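Local coordinates for NikO protein (Streptomyces tendae, PDB 4FQD) that is an enolpyruvyl transferase essential in nikkomycin biosynthesis, of the MurA subfamily, which probably uses phosphoenolpyruvate as enolpyruvyl donor, at residues Leu16-Gly21 and Val414-Ala419. The protein carries 4 engineered substitutions. Residues are numbered along the deposited sequence; the frame is centred on the assembly and turned at random.
Sequences LEIHGG and VLLLAA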
loop_
_atom_site.group_PDB
_atom_site.type_symbol
_atom_site.label_atom_id
_atom_site.label_comp_id
_atom_site.label_asym_id
_atom_site.label_seq_id
_atom_site.Cartn_x
_atom_site.Cartn_y
_atom_site.Cartn_z
ATOM N N LEU A 16 2.567 -33.343 10.962
ATOM C CA LEU A 16 1.398 -32.994 11.754
ATOM C C LEU A 16 0.162 -33.487 11.017
ATOM O O LEU A 16 -0.069 -33.119 9.866
ATOM C CB LEU A 16 1.306 -31.483 11.968
ATOM C CG LEU A 16 2.282 -30.851 12.961
ATOM C CD1 LEU A 16 1.981 -29.371 13.123
ATOM C CD2 LEU A 16 2.222 -31.564 14.303
ATOM N N GLU A 17 -0.622 -34.336 11.671
ATOM C CA GLU A 17 -1.841 -34.856 11.068
ATOM C C GLU A 17 -3.042 -34.066 11.573
ATOM O O GLU A 17 -3.455 -34.212 12.723
ATOM C CB GLU A 17 -2.002 -36.344 11.379
ATOM C CG GLU A 17 -3.151 -37.016 10.646
ATOM C CD GLU A 17 -3.183 -38.515 10.865
ATOM O OE1 GLU A 17 -2.257 -39.207 10.390
ATOM O OE2 GLU A 17 -4.130 -39.002 11.517
ATOM N N ILE A 18 -3.594 -33.225 10.703
ATOM C CA ILE A 18 -4.665 -32.315 11.093
ATOM C C ILE A 18 -6.044 -32.781 10.632
ATOM O O ILE A 18 -6.255 -33.066 9.453
ATOM C CB ILE A 18 -4.416 -30.890 10.551
ATOM C CG1 ILE A 18 -3.049 -30.374 11.004
ATOM C CG2 ILE A 18 -5.521 -29.945 10.996
ATOM C CD1 ILE A 18 -2.045 -30.241 9.882
ATOM N N HIS A 19 -6.977 -32.858 11.574
ATOM C CA HIS A 19 -8.372 -33.134 11.258
ATOM C C HIS A 19 -9.225 -31.925 11.618
ATOM O O HIS A 19 -9.716 -31.812 12.742
ATOM C CB HIS A 19 -8.869 -34.368 12.012
ATOM C CG HIS A 19 -8.188 -35.639 11.611
ATOM N ND1 HIS A 19 -7.084 -36.135 12.272
ATOM C CD2 HIS A 19 -8.454 -36.518 10.615
ATOM C CE1 HIS A 19 -6.701 -37.263 11.702
ATOM N NE2 HIS A 19 -7.516 -37.518 10.694
ATOM N N GLY A 20 -9.392 -31.018 10.663
ATOM C CA GLY A 20 -10.133 -29.792 10.901
ATOM C C GLY A 20 -11.634 -29.979 10.814
ATOM O O GLY A 20 -12.121 -31.075 10.537
ATOM N N GLY A 21 -12.371 -28.897 11.048
ATOM C CA GLY A 21 -13.821 -28.941 11.022
ATOM C C GLY A 21 -14.408 -28.841 12.416
ATOM O O GLY A 21 -15.624 -28.743 12.584
ATOM N N VAL A 414 0.082 -20.166 10.049
ATOM C CA VAL A 414 -1.088 -19.813 9.249
ATOM C C VAL A 414 -1.641 -21.012 8.470
ATOM O O VAL A 414 -2.843 -21.095 8.219
ATOM C CB VAL A 414 -0.801 -18.622 8.297
ATOM C CG1 VAL A 414 0.130 -19.039 7.165
ATOM C CG2 VAL A 414 -2.101 -18.049 7.748
ATOM N N LEU A 415 -0.765 -21.943 8.102
ATOM C CA LEU A 415 -1.197 -23.157 7.419
ATOM C C LEU A 415 -1.945 -24.066 8.383
ATOM O O LEU A 415 -2.928 -24.709 8.015
ATOM C CB LEU A 415 -0.004 -23.899 6.815
ATOM C CG LEU A 415 0.638 -23.258 5.583
ATOM C CD1 LEU A 415 1.789 -24.110 5.073
ATOM C CD2 LEU A 415 -0.400 -23.037 4.499
ATOM N N LEU A 416 -1.469 -24.110 9.623
ATOM C CA LEU A 416 -2.087 -24.927 10.657
ATOM C C LEU A 416 -3.486 -24.416 10.988
ATOM O O LEU A 416 -4.404 -25.204 11.210
ATOM C CB LEU A 416 -1.214 -24.942 11.913
ATOM C CG LEU A 416 -1.705 -25.781 13.092
ATOM C CD1 LEU A 416 -2.001 -27.205 12.651
ATOM C CD2 LEU A 416 -0.672 -25.770 14.209
ATOM N N LEU A 417 -3.643 -23.097 11.013
ATOM C CA LEU A 417 -4.937 -22.485 11.290
ATOM C C LEU A 417 -5.916 -22.734 10.149
ATOM O O LEU A 417 -7.091 -23.022 10.377
ATOM C CB LEU A 417 -4.785 -20.981 11.525
ATOM C CG LEU A 417 -3.952 -20.547 12.731
ATOM C CD1 LEU A 417 -3.928 -19.031 12.842
ATOM C CD2 LEU A 417 -4.485 -21.176 14.008
ATOM N N ALA A 418 -5.422 -22.620 8.921
ATOM C CA ALA A 418 -6.244 -22.834 7.738
ATOM C C ALA A 418 -6.654 -24.298 7.609
ATOM O O ALA A 418 -7.764 -24.604 7.174
ATOM C CB ALA A 418 -5.506 -22.374 6.491
ATOM N N ALA A 419 -5.753 -25.197 7.992
ATOM C CA ALA A 419 -6.027 -26.629 7.941
ATOM C C ALA A 419 -7.128 -27.016 8.923
ATOM O O ALA A 419 -7.921 -27.920 8.655
ATOM C CB ALA A 419 -4.762 -27.421 8.224
#
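Ile-18 meets the last turn of helix 409-419 with both branches of its side chain. The CG1 branch goes to Leu-416: Ile-18 CG1 lies 3.7 Å from Leu-416 CD1, and the two side chains cross at a slant. The CG2 methyl goes to Ala-419, with Ile-18 CG2 3.8 Å from Ala-419 CB. With CG anti to the backbone N (chi1 -179°), Leu-416 reaches CD1 over to Ile-18 CG1, although its CA-CB bond does not aim at the strand. Ala-419 points its methyl at Ile-18. The backbones approach most closely at Gly-20, which has no side chain: the CA atoms of Gly-20 and Ala-419 are 6.0 Å apart. Gly-20 CA rests 3.7 Å from Ala-419 O; a CB on Gly-20 would run into that oxygen.

Strand 14-19 is a central strand of a four-stranded mixed sheet. Backbone hydrogen bonds pair Ile-18 with Thr-426 and Glu-17 with Arg-453 in the strands flanking it. Helix 409-419 packs on this sheet, and Leu-417 and Ala-418 turn to helix 344-351. This is a sheet-and-helix layer of the inverse alpha/beta barrel fold of the EPSP synthase family.

Cutting Ile-18 back to an alanine would remove both branches and is likely to leave Leu-416 CD1 without its strand partner, with a gap beside the Ala-419 methyl. No hydrogen bond joins the two segments. Three of the four touching residues are buried and the side-chain contacts are apolar, so the contact probably rests on close fit and exclusion of water.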